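Local coordinates for protein group 1 truncated hemoglobin GlbN (Synechocystis sp., PDB 1S69) that binds one heme per subunit and forms a very stable complex with oxygen, with slow oxygen release, at residues L16-F21 and A45-F50; E23-D28 and A88-A93. All coordinates share one frame; numbering follows the deposited sequence.

Contact 1: L16-F21 and A45-F50. With HEM (protoporphyrin IX containing Fe), chain D.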
ATOM      1  N   LEU A  16      -7.794   6.699   7.269  1.00 27.92           N
ATOM      2  CA  LEU A  16      -8.196   5.562   8.119  1.00 28.69           C
ATOM      3  C   LEU A  16      -7.678   4.228   7.592  1.00 27.91           C
ATOM      4  O   LEU A  16      -7.188   3.402   8.361  1.00 28.68           O
ATOM      5  CB  LEU A  16      -9.710   5.470   8.181  1.00 29.96           C
ATOM      6  CG  LEU A  16     -10.361   4.815   9.399  1.00 35.61           C
ATOM      7  CD1 LEU A  16     -11.133   3.557   9.024  1.00 41.59           C
ATOM      8  CD2 LEU A  16      -9.435   4.580  10.631  1.00 40.36           C
ATOM      9  N   ALA A  17      -7.832   3.993   6.290  1.00 25.65           N
ATOM     10  CA  ALA A  17      -7.325   2.755   5.686  1.00 24.49           C
ATOM     11  C   ALA A  17      -5.829   2.580   5.913  1.00 22.72           C
ATOM     12  O   ALA A  17      -5.377   1.511   6.230  1.00 24.01           O
ATOM     13  CB  ALA A  17      -7.625   2.722   4.198  1.00 24.05           C
ATOM     14  N   VAL A  18      -5.058   3.618   5.677  1.00 22.91           N
ATOM     15  CA  VAL A  18      -3.608   3.547   5.830  1.00 23.14           C
ATOM     16  C   VAL A  18      -3.196   3.248   7.293  1.00 24.41           C
ATOM     17  O   VAL A  18      -2.306   2.447   7.565  1.00 23.00           O
ATOM     18  CB  VAL A  18      -2.907   4.829   5.281  1.00 23.00           C
ATOM     19  CG1 VAL A  18      -1.415   4.872   5.686  1.00 21.20           C
ATOM     20  CG2 VAL A  18      -2.955   4.827   3.700  1.00 22.63           C
ATOM     21  N   ASP A  19      -3.872   3.888   8.224  1.00 24.72           N
ATOM     22  CA  ASP A  19      -3.559   3.686   9.632  1.00 25.66           C
ATOM     23  C   ASP A  19      -3.806   2.254  10.053  1.00 25.07           C
ATOM     24  O   ASP A  19      -2.944   1.605  10.689  1.00 24.06           O
ATOM     25  CB  ASP A  19      -4.406   4.586  10.513  1.00 25.23           C
ATOM     26  CG  ASP A  19      -3.944   6.007  10.498  1.00 25.90           C
ATOM     27  OD1 ASP A  19      -2.873   6.381   9.983  1.00 29.94           O
ATOM     28  OD2 ASP A  19      -4.647   6.879  11.034  1.00 32.63           O
ATOM     29  N   LYS A  20      -4.977   1.778   9.668  1.00 24.15           N
ATOM     30  CA  LYS A  20      -5.415   0.441   9.939  1.00 24.76           C
ATOM     31  C   LYS A  20      -4.570  -0.604   9.222  1.00 22.79           C
ATOM     32  O   LYS A  20      -4.268  -1.673   9.763  1.00 23.57           O
ATOM     33  CB  LYS A  20      -6.893   0.270   9.484  1.00 26.00           C
ATOM     34  CG  LYS A  20      -8.046   0.851  10.379  1.00 32.60           C
ATOM     35  CD  LYS A  20      -7.716   0.739  11.838  1.00 44.88           C
ATOM     36  CE  LYS A  20      -8.957   0.353  12.728  1.00 51.28           C
ATOM     37  NZ  LYS A  20      -8.587   0.515  14.208  1.00 53.80           N
ATOM     38  N   PHE A  21      -4.195  -0.298   7.993  1.00 22.29           N
ATOM     39  CA  PHE A  21      -3.353  -1.199   7.195  1.00 22.40           C
ATOM     40  C   PHE A  21      -1.998  -1.453   7.926  1.00 21.85           C
ATOM     41  O   PHE A  21      -1.587  -2.591   8.050  1.00 21.99           O
ATOM     42  CB  PHE A  21      -3.201  -0.607   5.772  1.00 23.07           C
ATOM     43  CG  PHE A  21      -2.076  -1.188   4.970  1.00 24.35           C
ATOM     44  CD1 PHE A  21      -2.117  -2.532   4.520  1.00 22.31           C
ATOM     45  CD2 PHE A  21      -0.975  -0.391   4.649  1.00 22.42           C
ATOM     46  CE1 PHE A  21      -1.066  -3.061   3.739  1.00 21.29           C
ATOM     47  CE2 PHE A  21       0.086  -0.923   3.921  1.00 20.57           C
ATOM     48  CZ  PHE A  21       0.046  -2.239   3.458  1.00 21.00           C
ATOM     49  N   ALA A  45       2.261   8.946   6.315  1.00 22.68           N
ATOM     50  CA  ALA A  45       2.040  10.148   5.515  1.00 23.13           C
ATOM     51  C   ALA A  45       2.383   9.877   4.049  1.00 24.27           C
ATOM     52  O   ALA A  45       1.617  10.268   3.140  1.00 22.93           O
ATOM     53  CB  ALA A  45       2.882  11.320   6.014  1.00 24.20           C
ATOM     54  N   HIS A  46       3.508   9.203   3.796  1.00 22.83           N
ATOM     55  CA  HIS A  46       3.820   8.822   2.402  1.00 23.68           C
ATOM     56  C   HIS A  46       2.760   7.933   1.742  1.00 22.97           C
ATOM     57  O   HIS A  46       2.401   8.154   0.606  1.00 20.74           O
ATOM     58  CB  HIS A  46       5.088   8.022   2.330  1.00 24.62           C
ATOM     59  CG  HIS A  46       6.332   8.810   2.560  1.00 26.24           C
ATOM     60  ND1 HIS A  46       6.624   9.990   1.838  1.00 36.20           N
ATOM     61  CD2 HIS A  46       7.392   8.557   3.399  1.00 30.31           C
ATOM     62  CE1 HIS A  46       7.816  10.434   2.211  1.00 34.61           C
ATOM     63  NE2 HIS A  46       8.290   9.592   3.171  1.00 30.33           N
ATOM     64  N   GLN A  47       2.308   6.896   2.446  1.00 21.43           N
ATOM     65  CA  GLN A  47       1.310   5.958   1.879  1.00 21.90           C
ATOM     66  C   GLN A  47      -0.059   6.668   1.638  1.00 21.40           C
ATOM     67  O   GLN A  47      -0.734   6.408   0.625  1.00 20.72           O
ATOM     68  CB  GLN A  47       1.095   4.724   2.759  1.00 19.92           C
ATOM     69  CG  GLN A  47       0.331   3.570   2.039  1.00 21.36           C
ATOM     70  CD  GLN A  47       1.145   2.938   0.905  1.00 22.81           C
ATOM     71  OE1 GLN A  47       1.896   1.982   1.140  1.00 25.13           O
ATOM     72  NE2 GLN A  47       0.979   3.424  -0.304  1.00 16.06           N
ATOM     73  N   LYS A  48      -0.444   7.573   2.551  1.00 20.65           N
ATOM     74  CA  LYS A  48      -1.675   8.322   2.343  1.00 20.62           C
ATOM     75  C   LYS A  48      -1.577   9.128   1.062  1.00 21.77           C
ATOM     76  O   LYS A  48      -2.515   9.137   0.267  1.00 22.72           O
ATOM     77  CB  LYS A  48      -2.045   9.200   3.548  1.00 20.27           C
ATOM     78  CG  LYS A  48      -2.535   8.358   4.690  1.00 20.98           C
ATOM     79  CD  LYS A  48      -2.354   9.051   6.092  1.00 22.61           C
ATOM     80  CE  LYS A  48      -2.764   8.115   7.220  1.00 22.34           C
ATOM     81  NZ  LYS A  48      -2.537   8.896   8.504  1.00 21.80           N
ATOM     82  N   ALA A  49      -0.458   9.825   0.882  1.00 22.45           N
ATOM     83  CA  ALA A  49      -0.204  10.612  -0.311  1.00 22.76           C
ATOM     84  C   ALA A  49      -0.116   9.734  -1.588  1.00 22.34           C
ATOM     85  O   ALA A  49      -0.647  10.091  -2.659  1.00 21.74           O
ATOM     86  CB  ALA A  49       1.072  11.426  -0.120  1.00 21.85           C
ATOM     87  N   PHE A  50       0.547   8.590  -1.458  1.00 20.83           N
ATOM     88  CA  PHE A  50       0.695   7.647  -2.571  1.00 21.57           C
ATOM     89  C   PHE A  50      -0.637   7.029  -3.017  1.00 20.94           C
ATOM     90  O   PHE A  50      -0.945   7.026  -4.195  1.00 21.19           O
ATOM     91  CB  PHE A  50       1.722   6.516  -2.282  1.00 20.05           C
ATOM     92  CG  PHE A  50       1.936   5.658  -3.486  1.00 19.09           C
ATOM     93  CD1 PHE A  50       2.839   6.056  -4.485  1.00 20.96           C
ATOM     94  CD2 PHE A  50       1.108   4.572  -3.718  1.00 17.31           C
ATOM     95  CE1 PHE A  50       2.934   5.341  -5.678  1.00 18.75           C
ATOM     96  CE2 PHE A  50       1.212   3.821  -4.929  1.00 18.34           C
ATOM     97  CZ  PHE A  50       2.138   4.224  -5.885  1.00 19.58           C
TER
HETATM   98  CHA HEM D 125       8.203   2.441   1.481  1.00 21.43           C
HETATM   99  CHB HEM D 125       4.212   2.047  -1.313  1.00 20.52           C
HETATM  100  CHC HEM D 125       4.834  -2.761  -1.447  1.00 21.01           C
HETATM  101  CHD HEM D 125       7.753  -2.292   2.427  1.00 21.22           C
HETATM  102  C1A HEM D 125       7.096   2.742   0.674  1.00 22.85           C
HETATM  103  C2A HEM D 125       6.631   4.077   0.350  1.00 19.14           C
HETATM  104  C3A HEM D 125       5.526   3.973  -0.379  1.00 18.76           C
HETATM  105  C4A HEM D 125       5.236   2.582  -0.564  1.00 20.03           C
HETATM  106  CMA HEM D 125       4.677   5.163  -0.911  1.00 18.95           C
HETATM  107  CAA HEM D 125       7.341   5.358   0.854  1.00 23.85           C
HETATM  108  CBA HEM D 125       8.122   5.861  -0.373  1.00 27.05           C
HETATM  109  CGA HEM D 125       8.755   7.243  -0.277  1.00 30.61           C
HETATM  110  O1A HEM D 125       9.798   7.249   0.366  1.00 25.77           O
HETATM  111  O2A HEM D 125       8.276   8.303  -0.847  1.00 29.32           O
HETATM  112  C1B HEM D 125       4.088   0.706  -1.615  1.00 20.82           C
HETATM  113  C2B HEM D 125       3.075   0.194  -2.471  1.00 18.68           C
HETATM  114  C3B HEM D 125       3.247  -1.156  -2.552  1.00 20.62           C
HETATM  115  C4B HEM D 125       4.367  -1.488  -1.687  1.00 17.55           C
HETATM  116  CMB HEM D 125       2.015   1.096  -3.194  1.00 18.78           C
HETATM  117  CAB HEM D 125       2.421  -2.289  -3.288  1.00 23.31           C
HETATM  118  CBB HEM D 125       1.054  -2.396  -3.303  1.00 19.72           C
HETATM  119  C1C HEM D 125       5.696  -3.053  -0.382  1.00 19.66           C
HETATM  120  C2C HEM D 125       6.010  -4.385   0.074  1.00 17.63           C
HETATM  121  C3C HEM D 125       6.785  -4.222   1.171  1.00 20.29           C
HETATM  122  C4C HEM D 125       6.981  -2.819   1.426  1.00 20.21           C
HETATM  123  CMC HEM D 125       5.488  -5.680  -0.660  1.00 18.81           C
HETATM  124  CAC HEM D 125       7.425  -5.247   2.127  1.00 22.27           C
HETATM  125  CBC HEM D 125       6.669  -6.215   2.624  1.00 20.80           C
HETATM  126  C1D HEM D 125       8.156  -0.994   2.519  1.00 22.23           C
HETATM  127  C2D HEM D 125       9.125  -0.506   3.441  1.00 22.32           C
HETATM  128  C3D HEM D 125       9.261   0.941   3.103  1.00 24.15           C
HETATM  129  C4D HEM D 125       8.391   1.208   2.022  1.00 21.07           C
HETATM  130  CMD HEM D 125       9.877  -1.262   4.538  1.00 22.31           C
HETATM  131  CAD HEM D 125      10.140   1.976   3.776  1.00 25.65           C
HETATM  132  CBD HEM D 125      11.461   1.706   3.053  1.00 29.40           C
HETATM  133  CGD HEM D 125      12.596   2.255   3.859  1.00 36.42           C
HETATM  134  O1D HEM D 125      12.876   3.437   3.724  1.00 35.69           O
HETATM  135  O2D HEM D 125      13.233   1.525   4.628  1.00 43.42           O
HETATM  136  NA  HEM D 125       6.193   1.873   0.126  1.00 19.71           N
HETATM  137  NB  HEM D 125       4.869  -0.345  -1.116  1.00 21.19           N
HETATM  138  NC  HEM D 125       6.305  -2.147   0.460  1.00 17.65           N
HETATM  139  ND  HEM D 125       7.757   0.037   1.667  1.00 21.09           N
HETATM  140 FE   HEM D 125       6.298  -0.137   0.300  1.00 21.44          FE

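Contact 2: E23-D28 and A88-A93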
ATOM      1  N   GLU A  23      -1.341  -1.005  11.106  1.00 24.13           N
ATOM      2  CA  GLU A  23      -1.639  -1.831  12.272  1.00 25.50           C
ATOM      3  C   GLU A  23      -1.651  -3.298  11.922  1.00 24.11           C
ATOM      4  O   GLU A  23      -1.053  -4.092  12.643  1.00 24.00           O
ATOM      5  CB  GLU A  23      -2.968  -1.439  12.970  1.00 25.19           C
ATOM      6  CG  GLU A  23      -2.772  -0.120  13.669  1.00 29.48           C
ATOM      7  CD  GLU A  23      -4.062   0.419  14.280  1.00 40.29           C
ATOM      8  OE1 GLU A  23      -5.053  -0.359  14.401  1.00 41.36           O
ATOM      9  OE2 GLU A  23      -4.048   1.627  14.605  1.00 45.04           O
ATOM     10  N   ARG A  24      -2.305  -3.646  10.823  1.00 23.54           N
ATOM     11  CA  ARG A  24      -2.400  -5.024  10.386  1.00 23.36           C
ATOM     12  C   ARG A  24      -0.997  -5.549   9.970  1.00 24.49           C
ATOM     13  O   ARG A  24      -0.603  -6.669  10.390  1.00 24.31           O
ATOM     14  CB  ARG A  24      -3.377  -5.148   9.232  1.00 23.06           C
ATOM     15  CG  ARG A  24      -3.592  -6.613   8.689  1.00 26.27           C
ATOM     16  CD  ARG A  24      -4.699  -6.678   7.660  1.00 29.84           C
ATOM     17  NE  ARG A  24      -5.982  -6.145   8.158  1.00 34.80           N
ATOM     18  CZ  ARG A  24      -6.976  -6.877   8.705  1.00 36.65           C
ATOM     19  NH1 ARG A  24      -6.856  -8.190   8.850  1.00 34.66           N
ATOM     20  NH2 ARG A  24      -8.097  -6.286   9.120  1.00 36.67           N
ATOM     21  N   VAL A  25      -0.278  -4.774   9.142  1.00 22.50           N
ATOM     22  CA  VAL A  25       1.084  -5.112   8.699  1.00 22.95           C
ATOM     23  C   VAL A  25       2.040  -5.394   9.881  1.00 22.56           C
ATOM     24  O   VAL A  25       2.819  -6.339   9.841  1.00 21.64           O
ATOM     25  CB  VAL A  25       1.660  -3.981   7.808  1.00 21.76           C
ATOM     26  CG1 VAL A  25       3.229  -4.114   7.658  1.00 21.58           C
ATOM     27  CG2 VAL A  25       0.931  -3.973   6.445  1.00 22.96           C
ATOM     28  N   LEU A  26       1.995  -4.557  10.926  1.00 22.77           N
ATOM     29  CA  LEU A  26       2.942  -4.733  12.046  1.00 24.76           C
ATOM     30  C   LEU A  26       2.633  -5.956  12.932  1.00 23.89           C
ATOM     31  O   LEU A  26       3.465  -6.409  13.718  1.00 24.79           O
ATOM     32  CB  LEU A  26       3.074  -3.453  12.872  1.00 24.67           C
ATOM     33  CG  LEU A  26       4.198  -2.423  12.625  1.00 30.71           C
ATOM     34  CD1 LEU A  26       4.926  -2.335  11.280  1.00 33.41           C
ATOM     35  CD2 LEU A  26       3.714  -1.040  13.069  1.00 31.44           C
ATOM     36  N   GLN A  27       1.461  -6.523  12.737  1.00 24.48           N
ATOM     37  CA  GLN A  27       1.096  -7.801  13.346  1.00 25.16           C
ATOM     38  C   GLN A  27       1.231  -8.980  12.415  1.00 25.98           C
ATOM     39  O   GLN A  27       0.907 -10.095  12.799  1.00 26.45           O
ATOM     40  CB  GLN A  27      -0.312  -7.761  13.966  1.00 24.63           C
ATOM     41  CG  GLN A  27      -0.470  -6.652  15.061  1.00 26.01           C
ATOM     42  CD  GLN A  27       0.675  -6.583  16.119  1.00 26.46           C
ATOM     43  OE1 GLN A  27       1.079  -7.592  16.652  1.00 30.07           O
ATOM     44  NE2 GLN A  27       1.159  -5.367  16.417  1.00 25.14           N
ATOM     45  N   ASP A  28       1.633  -8.740  11.176  1.00 24.70           N
ATOM     46  CA  ASP A  28       1.751  -9.789  10.171  1.00 24.76           C
ATOM     47  C   ASP A  28       3.203 -10.316  10.224  1.00 24.84           C
ATOM     48  O   ASP A  28       4.135  -9.675   9.755  1.00 23.31           O
ATOM     49  CB  ASP A  28       1.411  -9.174   8.791  1.00 23.58           C
ATOM     50  CG  ASP A  28       1.330 -10.186   7.707  1.00 24.04           C
ATOM     51  OD1 ASP A  28       1.925 -11.279   7.890  1.00 21.76           O
ATOM     52  OD2 ASP A  28       0.807  -9.953   6.594  1.00 26.67           O
ATOM     53  N   ALA A  88      -0.553  -6.942  -0.264  1.00 23.05           N
ATOM     54  CA  ALA A  88      -1.800  -6.743  -1.030  1.00 24.61           C
ATOM     55  C   ALA A  88      -2.943  -7.335  -0.264  1.00 25.72           C
ATOM     56  O   ALA A  88      -3.986  -6.752  -0.156  1.00 26.00           O
ATOM     57  CB  ALA A  88      -1.735  -7.401  -2.422  1.00 25.03           C
ATOM     58  N   GLU A  89      -2.724  -8.511   0.287  1.00 26.09           N
ATOM     59  CA  GLU A  89      -3.730  -9.196   1.066  1.00 27.38           C
ATOM     60  C   GLU A  89      -4.117  -8.421   2.337  1.00 27.00           C
ATOM     61  O   GLU A  89      -5.317  -8.329   2.663  1.00 27.28           O
ATOM     62  CB  GLU A  89      -3.187 -10.577   1.382  1.00 28.93           C
ATOM     63  CG  GLU A  89      -4.032 -11.505   2.226  1.00 34.21           C
ATOM     64  CD  GLU A  89      -3.183 -12.685   2.695  1.00 40.64           C
ATOM     65  OE1 GLU A  89      -2.221 -13.082   1.987  1.00 42.60           O
ATOM     66  OE2 GLU A  89      -3.438 -13.167   3.809  1.00 41.54           O
ATOM     67  N   ASP A  90      -3.138  -7.823   3.013  1.00 24.77           N
ATOM     68  CA  ASP A  90      -3.367  -7.032   4.210  1.00 24.17           C
ATOM     69  C   ASP A  90      -4.142  -5.758   3.859  1.00 24.27           C
ATOM     70  O   ASP A  90      -4.983  -5.287   4.638  1.00 25.08           O
ATOM     71  CB  ASP A  90      -2.028  -6.617   4.862  1.00 23.99           C
ATOM     72  CG  ASP A  90      -1.372  -7.757   5.628  1.00 26.03           C
ATOM     73  OD1 ASP A  90      -1.995  -8.840   5.723  1.00 23.89           O
ATOM     74  OD2 ASP A  90      -0.211  -7.674   6.093  1.00 22.33           O
ATOM     75  N   LEU A  91      -3.810  -5.152   2.725  1.00 23.83           N
ATOM     76  CA  LEU A  91      -4.520  -3.931   2.322  1.00 24.46           C
ATOM     77  C   LEU A  91      -6.003  -4.249   2.080  1.00 24.36           C
ATOM     78  O   LEU A  91      -6.903  -3.481   2.484  1.00 24.52           O
ATOM     79  CB  LEU A  91      -3.878  -3.290   1.081  1.00 23.73           C
ATOM     80  CG  LEU A  91      -4.573  -2.045   0.521  1.00 25.29           C
ATOM     81  CD1 LEU A  91      -4.593  -0.896   1.585  1.00 23.42           C
ATOM     82  CD2 LEU A  91      -3.902  -1.564  -0.791  1.00 24.18           C
ATOM     83  N   LEU A  92      -6.251  -5.333   1.369  1.00 25.25           N
ATOM     84  CA  LEU A  92      -7.620  -5.661   0.954  1.00 27.03           C
ATOM     85  C   LEU A  92      -8.451  -6.129   2.148  1.00 27.87           C
ATOM     86  O   LEU A  92      -9.639  -5.800   2.226  1.00 27.81           O
ATOM     87  CB  LEU A  92      -7.627  -6.673  -0.185  1.00 25.80           C
ATOM     88  CG  LEU A  92      -6.883  -6.269  -1.473  1.00 26.64           C
ATOM     89  CD1 LEU A  92      -6.992  -7.410  -2.436  1.00 27.35           C
ATOM     90  CD2 LEU A  92      -7.368  -4.968  -2.099  1.00 25.36           C
ATOM     91  N   ALA A  93      -7.790  -6.791   3.100  1.00 27.49           N
ATOM     92  CA  ALA A  93      -8.404  -7.236   4.375  1.00 28.18           C
ATOM     93  C   ALA A  93      -8.859  -6.062   5.184  1.00 28.22           C
ATOM     94  O   ALA A  93      -9.987  -6.083   5.701  1.00 27.47           O
ATOM     95  CB  ALA A  93      -7.450  -8.096   5.229  1.00 27.67           C
TER

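Contact 1: L16-F21 and A45-F50
K48 lays its aliphatic chain over the branched side chain of V18. CG of K48 comes within 3.6 Å of V18 CB, and both V18 methyls also touch that CG. Further along, K48 CE is 3.8 Å from V18 CB. The chain is extended beyond CG, chi4 included (180°), and runs past the valine to the carboxylate of D19. There K48 NZ donates to D19 OD1 at 2.9 Å, on the syn side and 31° out of the carboxylate plane. D15, on the helix of D19, also forms a salt bridge with K48 NZ.

V18 meets Q47 as well. V18 CG1 is 3.9 Å from Q47 CB. Q47 CG is anti to its backbone N, and the chain bends at chi2 beyond it. Its amide reaches both the heme and the bound cyanide and lies near the ring of F21.

The axes of the two short helical segments approach to 9.4 Å at 135°. They belong to the B and E helices of the 2-on-2 globin fold, and the E segment lines the distal side of the heme. F50 CE2 touches the heme methyl CMB at 3.3 Å, and the F50 ring packs edge-to-face with Y53 and Y61. H46, the distal iron ligand of the hexacoordinate form, is turned away here. H46 NE2 is 10.3 Å from HEM FE. One face of the H46 ring lies under propionate oxygen HEM O2A, which is 3.6 Å from H46 ND1.

Two carboxylates at K48 NZ would probably favour its charged form and hold its chain across V18, while the Q47 amide lies beside the bound cyanide.

Contact 2: E23-D28 and A88-A93
The R24 guanidinium takes the methyl of A93 over one face. A93 CB sits 3.5 Å above the R24 guanidinium plane, offset toward the rim, and is 3.7 Å from R24 NH1. D90 O approaches the same group obliquely. Two of its nitrogens have partners further along helix 81-98: R24 NE is hydrogen-bonded to T94 OG1, which is also hydrogen-bonded to D90 O, and R24 NH2 forms a salt bridge with E97. The carboxylate of D90 is turned 48° from the guanidinium, and R24 NE and D90 OD1 stay 5.4 Å apart.

R24 CG is anti to the backbone N (chi1 -179°), and the chain stays extended to R24 CD, which lies 3.3 Å from D90 O. The bend at chi3 then turns NE off this line. An alanine in place of R24 would probably leave E97 without its salt-bridge mate, take the NE bond from T94 and open a gap beside the A93 methyl.

The two segments join the last part of the B helix to the middle of the G helix, a helix crossing of the globin fold. D28 lies in the turn beyond the B helix, and its carboxylate comes up to that of D90 with the planes 58° apart. D28 OD2 is 2.5 Å from D90 OD2 and 3.1 Å from D90 OD1. Oxygens this close suggest that one of the acids holds a proton. R30 forms a salt bridge with D28 OD2 and would probably offset part of the negative charge. On the apolar side the V25 side chain crosses that of D90 at about a right angle, with V25 CG2 3.9 Å from D90 OD2.

Overall arrangement
From the N terminus, helix 10-26 supplies the first segment of both contacts: 16-21, then 23-28 toward its C-terminal end. Contact 1 closes a loop of 23 residues when 45-50 on helix 40-54 returns to 16-21. Contact 2 closes a longer loop of 59 residues, when 88-93 on helix 81-98 meets 23-28. The second loop includes helix 40-54 and helix 66-77, which holds the proximal ligand H70. The segments alternate along the chain, so the contacts cross and do not nest. Their centres are about 12 Å apart. F21 bridges them, with F21 CD1 3.5 Å from L91 CA. Helix 10-26 thus ties the distal heme wall to helix 81-98.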